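Local atomic coordinates of biotin protein ligase-like protein of unknown function (Silicibacter sp., PDB entry 3BFM), a protein that is of unknown function but resembles the biotin and lipoate protein ligases, enzymes that attach these cofactors to acceptor proteins, and binds calcium in the crystal. Residues 81-84 with 85-89; 224-227 with 228-232; 143-146 with 147-150. All coordinates share one frame; numbering follows the deposited sequence. Where two conformers were deposited one is given.

Contact 1: residues 81-84 with 85-89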
loop_
_atom_site.group_PDB
_atom_site.type_symbol
_atom_site.label_atom_id
_atom_site.label_comp_id
_atom_site.label_asym_id
_atom_site.label_seq_id
_atom_site.Cartn_x
_atom_site.Cartn_y
_atom_site.Cartn_z
ATOM N N ALA A 81 -9.845 -0.914 19.721
ATOM C CA ALA A 81 -8.453 -0.922 20.174
ATOM C C ALA A 81 -8.073 0.263 21.094
ATOM O O ALA A 81 -7.048 0.194 21.778
ATOM C CB ALA A 81 -7.519 -0.951 18.973
ATOM N N LEU A 82 -8.856 1.348 21.081
ATOM C CA LEU A 82 -8.510 2.604 21.783
ATOM C C LEU A 82 -9.495 3.017 22.878
ATOM O O LEU A 82 -9.160 3.789 23.767
ATOM C CB LEU A 82 -8.401 3.760 20.765
ATOM C CG LEU A 82 -7.307 3.636 19.698
ATOM C CD1 LEU A 82 -7.341 4.822 18.713
ATOM C CD2 LEU A 82 -5.931 3.516 20.313
ATOM N N ALA A 83 -10.723 2.532 22.792
ATOM C CA ALA A 83 -11.793 2.984 23.665
ATOM C C ALA A 83 -12.030 1.995 24.790
ATOM O O ALA A 83 -11.624 0.853 24.707
ATOM C CB ALA A 83 -13.075 3.123 22.866
ATOM N N PRO A 84 -12.744 2.430 25.834
ATOM C CA PRO A 84 -13.177 1.496 26.863
ATOM C C PRO A 84 -14.065 0.393 26.288
ATOM O O PRO A 84 -14.839 0.618 25.356
ATOM C CB PRO A 84 -13.972 2.372 27.829
ATOM C CG PRO A 84 -13.566 3.751 27.538
ATOM C CD PRO A 84 -13.163 3.804 26.107
ATOM N N PRO A 85 -13.955 -0.819 26.843
ATOM C CA PRO A 85 -14.653 -1.976 26.273
ATOM C C PRO A 85 -16.165 -1.906 26.346
ATOM O O PRO A 85 -16.843 -2.579 25.583
ATOM C CB PRO A 85 -14.140 -3.147 27.115
ATOM C CG PRO A 85 -13.671 -2.540 28.367
ATOM C CD PRO A 85 -13.155 -1.188 28.019
ATOM N N GLU A 86 -16.693 -1.079 27.235
ATOM C CA GLU A 86 -18.141 -0.901 27.306
ATOM C C GLU A 86 -18.712 -0.084 26.143
ATOM O O GLU A 86 -19.921 -0.108 25.924
ATOM C CB GLU A 86 -18.535 -0.241 28.623
ATOM C CG GLU A 86 -17.819 1.078 28.888
ATOM C CD GLU A 86 -16.499 0.911 29.642
ATOM O OE1 GLU A 86 -15.956 -0.222 29.697
ATOM O OE2 GLU A 86 -16.006 1.933 30.173
ATOM N N VAL A 87 -17.875 0.655 25.414
ATOM C CA VAL A 87 -18.366 1.432 24.257
ATOM C C VAL A 87 -18.724 0.508 23.098
ATOM O O VAL A 87 -17.870 -0.205 22.611
ATOM C CB VAL A 87 -17.347 2.459 23.755
ATOM C CG1 VAL A 87 -17.907 3.185 22.512
ATOM C CG2 VAL A 87 -17.036 3.452 24.856
ATOM N N ALA A 88 -19.995 0.493 22.703
ATOM C CA ALA A 88 -20.456 -0.378 21.613
ATOM C C ALA A 88 -20.495 0.394 20.286
ATOM O O ALA A 88 -21.090 1.456 20.189
ATOM C CB ALA A 88 -21.840 -0.937 21.920
ATOM N N VAL A 89 -19.867 -0.162 19.259
ATOM C CA VAL A 89 -19.980 0.412 17.921
ATOM C C VAL A 89 -20.854 -0.504 17.043
ATOM O O VAL A 89 -20.630 -1.714 16.984
ATOM C CB VAL A 89 -18.588 0.638 17.323
ATOM C CG1 VAL A 89 -18.702 1.241 15.978
ATOM C CG2 VAL A 89 -17.771 1.571 18.261
HETATM O O HOH W 1 -14.725 -0.569 22.899
#

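Contact 2: residues 224-227 with 228-232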
loop_
_atom_site.group_PDB
_atom_site.type_symbol
_atom_site.label_atom_id
_atom_site.label_comp_id
_atom_site.label_asym_id
_atom_site.label_seq_id
_atom_site.Cartn_x
_atom_site.Cartn_y
_atom_site.Cartn_z
ATOM N N HIS A 224 -37.510 -7.416 -1.056
ATOM C CA HIS A 224 -36.854 -6.440 -1.923
ATOM C C HIS A 224 -35.375 -6.659 -1.809
ATOM O O HIS A 224 -34.881 -6.988 -0.725
ATOM C CB HIS A 224 -37.181 -5.022 -1.474
ATOM C CG HIS A 224 -38.636 -4.728 -1.431
ATOM N ND1 HIS A 224 -39.375 -4.518 -2.573
ATOM C CD2 HIS A 224 -39.501 -4.620 -0.395
ATOM C CE1 HIS A 224 -40.632 -4.285 -2.243
ATOM N NE2 HIS A 224 -40.738 -4.355 -0.928
ATOM N N LEU A 225 -34.674 -6.514 -2.933
ATOM C CA LEU A 225 -33.210 -6.419 -2.921
ATOM C C LEU A 225 -32.808 -4.979 -3.225
ATOM O O LEU A 225 -33.109 -4.451 -4.281
ATOM C CB LEU A 225 -32.569 -7.383 -3.925
ATOM C CG LEU A 225 -31.041 -7.323 -4.039
ATOM C CD1 LEU A 225 -30.439 -7.908 -2.829
ATOM C CD2 LEU A 225 -30.555 -8.099 -5.259
ATOM N N ILE A 226 -32.132 -4.351 -2.274
ATOM C CA ILE A 226 -31.656 -2.980 -2.440
ATOM C C ILE A 226 -30.148 -3.079 -2.596
ATOM O O ILE A 226 -29.442 -3.368 -1.622
ATOM C CB ILE A 226 -32.024 -2.105 -1.245
ATOM C CG1 ILE A 226 -33.489 -2.322 -0.839
ATOM C CG2 ILE A 226 -31.723 -0.629 -1.548
ATOM C CD1 ILE A 226 -34.489 -1.777 -1.816
ATOM N N PRO A 227 -29.642 -2.886 -3.834
ATOM C CA PRO A 227 -28.207 -3.022 -3.995
ATOM C C PRO A 227 -27.459 -1.891 -3.242
ATOM O O PRO A 227 -27.955 -0.771 -3.131
ATOM C CB PRO A 227 -27.994 -2.893 -5.522
ATOM C CG PRO A 227 -29.320 -2.912 -6.141
ATOM C CD PRO A 227 -30.305 -2.537 -5.101
ATOM N N LEU A 228 -26.257 -2.192 -2.764
ATOM C CA LEU A 228 -25.484 -1.230 -1.996
ATOM C C LEU A 228 -25.041 -0.030 -2.859
ATOM O O LEU A 228 -24.818 1.069 -2.329
ATOM C CB LEU A 228 -24.300 -1.919 -1.334
ATOM C CG LEU A 228 -23.524 -1.081 -0.310
ATOM C CD1 LEU A 228 -24.401 -0.462 0.764
ATOM C CD2 LEU A 228 -22.419 -1.957 0.288
ATOM N N THR A 229 -25.006 -0.212 -4.186
ATOM C CA THR A 229 -24.791 0.901 -5.131
ATOM C C THR A 229 -25.741 2.096 -4.935
ATOM O O THR A 229 -25.363 3.249 -5.250
ATOM C CB THR A 229 -24.799 0.423 -6.603
ATOM O OG1 THR A 229 -25.988 -0.324 -6.849
ATOM C CG2 THR A 229 -23.650 -0.498 -6.886
ATOM N N THR A 230 -26.920 1.863 -4.347
ATOM C CA THR A 230 -27.861 2.921 -4.048
ATOM C C THR A 230 -27.351 3.980 -3.053
ATOM O O THR A 230 -27.888 5.077 -3.019
ATOM C CB THR A 230 -29.243 2.382 -3.564
ATOM O OG1 THR A 230 -29.100 1.781 -2.282
ATOM C CG2 THR A 230 -29.809 1.386 -4.573
ATOM N N VAL A 231 -26.322 3.670 -2.264
ATOM C CA VAL A 231 -25.803 4.622 -1.267
ATOM C C VAL A 231 -24.630 5.434 -1.809
ATOM O O VAL A 231 -24.107 6.282 -1.117
ATOM C CB VAL A 231 -25.411 3.907 0.065
ATOM C CG1 VAL A 231 -26.522 2.915 0.507
ATOM C CG2 VAL A 231 -24.117 3.169 -0.084
ATOM N N LEU A 232 -24.223 5.180 -3.045
ATOM C CA LEU A 232 -23.194 5.983 -3.687
ATOM C C LEU A 232 -23.551 7.450 -3.696
ATOM O O LEU A 232 -24.666 7.838 -4.060
ATOM C CB LEU A 232 -22.922 5.502 -5.112
ATOM C CG LEU A 232 -22.087 4.251 -5.297
ATOM C CD1 LEU A 232 -22.177 3.820 -6.750
ATOM C CD2 LEU A 232 -20.612 4.455 -4.912
#

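Contact 3: residues 143-146 with 147-150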
loop_
_atom_site.group_PDB
_atom_site.type_symbol
_atom_site.label_atom_id
_atom_site.label_comp_id
_atom_site.label_asym_id
_atom_site.label_seq_id
_atom_site.Cartn_x
_atom_site.Cartn_y
_atom_site.Cartn_z
ATOM N N GLU A 143 -26.814 12.206 16.823
ATOM C CA GLU A 143 -27.459 12.251 18.127
ATOM C C GLU A 143 -26.472 12.351 19.291
ATOM O O GLU A 143 -26.856 12.711 20.404
ATOM C CB GLU A 143 -28.340 11.010 18.281
ATOM C CG GLU A 143 -29.286 10.838 17.119
ATOM C CD GLU A 143 -30.062 9.513 17.118
ATOM O OE1 GLU A 143 -29.482 8.415 17.329
ATOM O OE2 GLU A 143 -31.280 9.587 16.855
ATOM N N THR A 144 -25.202 12.034 19.046
ATOM C CA THR A 144 -24.173 12.146 20.069
ATOM C C THR A 144 -22.853 12.489 19.382
ATOM O O THR A 144 -22.830 12.845 18.209
ATOM C CB THR A 144 -24.050 10.852 20.896
ATOM O OG1 THR A 144 -23.238 11.075 22.064
ATOM C CG2 THR A 144 -23.460 9.714 20.076
ATOM N N ALA A 145 -21.771 12.399 20.137
ATOM C CA ALA A 145 -20.439 12.666 19.636
ATOM C C ALA A 145 -19.517 11.777 20.442
ATOM O O ALA A 145 -19.835 11.399 21.572
ATOM C CB ALA A 145 -20.062 14.125 19.799
ATOM N N LEU A 146 -18.368 11.450 19.870
ATOM C CA LEU A 146 -17.460 10.475 20.443
ATOM C C LEU A 146 -17.083 10.758 21.886
ATOM O O LEU A 146 -17.113 9.855 22.716
ATOM C CB LEU A 146 -16.165 10.388 19.634
ATOM C CG LEU A 146 -15.316 9.142 19.922
ATOM C CD1 LEU A 146 -15.975 7.881 19.416
ATOM C CD2 LEU A 146 -13.950 9.366 19.264
ATOM N N TYR A 147 -16.717 12.007 22.176
ATOM C CA TYR A 147 -16.221 12.353 23.496
ATOM C C TYR A 147 -17.371 12.510 24.481
ATOM O O TYR A 147 -17.149 12.599 25.691
ATOM C CB TYR A 147 -15.328 13.604 23.451
ATOM C CG TYR A 147 -14.045 13.392 22.698
ATOM C CD1 TYR A 147 -13.421 12.153 22.665
ATOM C CD2 TYR A 147 -13.409 14.445 22.054
ATOM C CE1 TYR A 147 -12.257 11.968 21.967
ATOM C CE2 TYR A 147 -12.235 14.276 21.358
ATOM C CZ TYR A 147 -11.645 13.042 21.323
ATOM O OH TYR A 147 -10.458 12.880 20.618
ATOM N N ALA A 148 -18.592 12.538 23.964
ATOM C CA ALA A 148 -19.775 12.486 24.811
ATOM C C ALA A 148 -20.062 11.051 25.271
ATOM O O ALA A 148 -20.821 10.857 26.217
ATOM C CB ALA A 148 -21.001 13.082 24.072
ATOM N N GLU A 149 -19.445 10.060 24.628
ATOM C CA GLU A 149 -19.794 8.638 24.837
ATOM C C GLU A 149 -18.741 7.822 25.553
ATOM O O GLU A 149 -18.662 6.609 25.358
ATOM C CB GLU A 149 -20.091 7.981 23.477
ATOM C CG GLU A 149 -21.345 8.511 22.827
ATOM C CD GLU A 149 -22.590 8.255 23.685
ATOM O OE1 GLU A 149 -22.595 7.258 24.441
ATOM O OE2 GLU A 149 -23.543 9.059 23.592
ATOM N N GLY A 150 -17.925 8.483 26.366
ATOM C CA GLY A 150 -16.933 7.802 27.174
ATOM C C GLY A 150 -15.569 7.574 26.557
ATOM O O GLY A 150 -14.786 6.787 27.102
#

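Contact 1: residues 81-84 with 85-89
P84 and V87 are the two ends of a type I beta turn, P84-P85-E86-V87, that turns the chain from the end of helix 67-82 toward strand 89-91 at the edge of the large mixed sheet. One backbone hydrogen bond closes it: V87 N donates to P84 O across 3.0 Å, with an N-H...O angle of 158°, approaching from above the carbonyl plane. P85 suits the first corner, because its ring holds phi near the value that the second residue of a type I turn needs and no N-H is lost by placing a proline in that position.

Water adds a second polar link. One molecule lies 2.7 Å from P84 O and 3.2 Å from V87 O, placed to donate to both, although it has more acceptors within reach than protons to give.

Apolar contacts are few. A83 CB faces V87 CB at 4.4 Å, and both side chains also rest on C151. The CG2 branch of V87 lies beside its own backbone N, next to the closing bond, and from there meets P84 CD at 4.1 Å.

E86 behaves differently at its exposed corner. Its CG is wedged between the backbone N and the carbonyl carbon (chi1 55°), and the chain then bends sharply at chi2 (-90°), bringing the carboxylate back to the CB corner of P84. There, E86 OE2 comes to 3.1 Å from P84 CB, a contact of oxygen with ring carbon.

Contact 2: residues 224-227 with 228-232
T230 reaches back to P227 with both its backbone and its side chain, and the side chain can be followed outward from the main chain. CB already points at the preceding segment and lies 3.4 Å from P227 O. At the fork, OG1 takes the position between the backbone N and the carbonyl carbon (chi1 68°), which turns the hydroxyl back onto the carbonyl of P227. T230 OG1 donates to P227 O at 2.9 Å, arriving nearly in line with the C=O bond (168° at the oxygen). In one of two conformers of I226, its CG2 also lies 3.6 Å from T230 OG1. The methyl branch of T230, CG2, lies beside the backbone N instead; it passes P227 O at 3.2 Å and touches the ring at P227 CD, 4.0 Å away. The side chains of T230 and P227 cross at about a right angle.

That oxygen is gripped twice, since T230 N also donates to P227 O at 3.1 Å, from above the carbonyl plane. This is the first bond of a short 3-10 segment, 228-231, continued by V231 N to L228 O and L232 N to T229 O. It follows strand 223-226 after the single residue P227; the strand is an outer one of the three-stranded antiparallel sheet in the C-terminal region, a small sheet consistent with an SH3-like domain. P227 suits the junction: it offers its carbonyl to the new turn, while its ring nitrogen has no hydrogen to leave without an acceptor. Threonine, likewise, supplies in one residue a hydroxyl for the carbonyl and a methyl for the ring.

T229 adds a lesser contact, its OG1 lying 3.5 Å from P227 CB, and its side chain also touches L61 and M65. L228 turns away from the strand and packs on L68 and P69 of helix 67-82.

Contact 3: residues 143-146 with 147-150
A145 O accepts from A148 N at 2.9 Å and L146 O from E149 N at 3.0 Å, two successive bonds spanning three residues that wind the chain into a short 3-10 turn, each donor standing above its carbonyl plane. This turn lies in the long loop between strand 123-130 and helix 156-175. G150 follows with a positive phi (89°); at its backbone angles a CB would press against the carbonyl O of E149, which explains a glycine here.

Beside these backbone bonds, the side chains of T144 and E149 join. T144 OG1 sits opposite its own backbone N (chi1 -168°) and donates to E149 OE2 at a short 2.5 Å, where the oxygen accepts on its anti lone pair. A bend at chi2 (-61°) brings the glutamate round, while its other oxygen, OE1, accepts from N100 ND2, so the group is held at both ends. A leucine in place of E149 would probably leave the T144 hydroxyl and the N100 amide without their acceptors and untie the loop from N100.

The alanines suit the close approach of the backbone here: A145 CB and A148 CB are 4.5 Å apart. L146 and Y147 turn mostly away from the turn, L146 toward L129 and I99, Y147 to bond V154 O through OH; between them, L146 CD2 meets Y147 CE1 at 4.1 Å.

In the fold
Along the chain the order is contact 1, contact 3, contact 2. The first two lie on the same side of the molecule, their centres about 12 Å apart, and touch directly: P84 CG is 3.3 Å from G150 O, and V87 CG2 is 3.6 Å from E149 O. N100 joins them further, bonding A88 with its OD1 and E149 with its ND2, so the two loops of the ligase-like region pack against each other. Contact 2 belongs to the C-terminal region, its centre about 30 Å from contact 1 and 29 Å from contact 3. Helix 67-82 connects the two regions: its start packs against L228 and V231, and its last residues, 81-82, open contact 1.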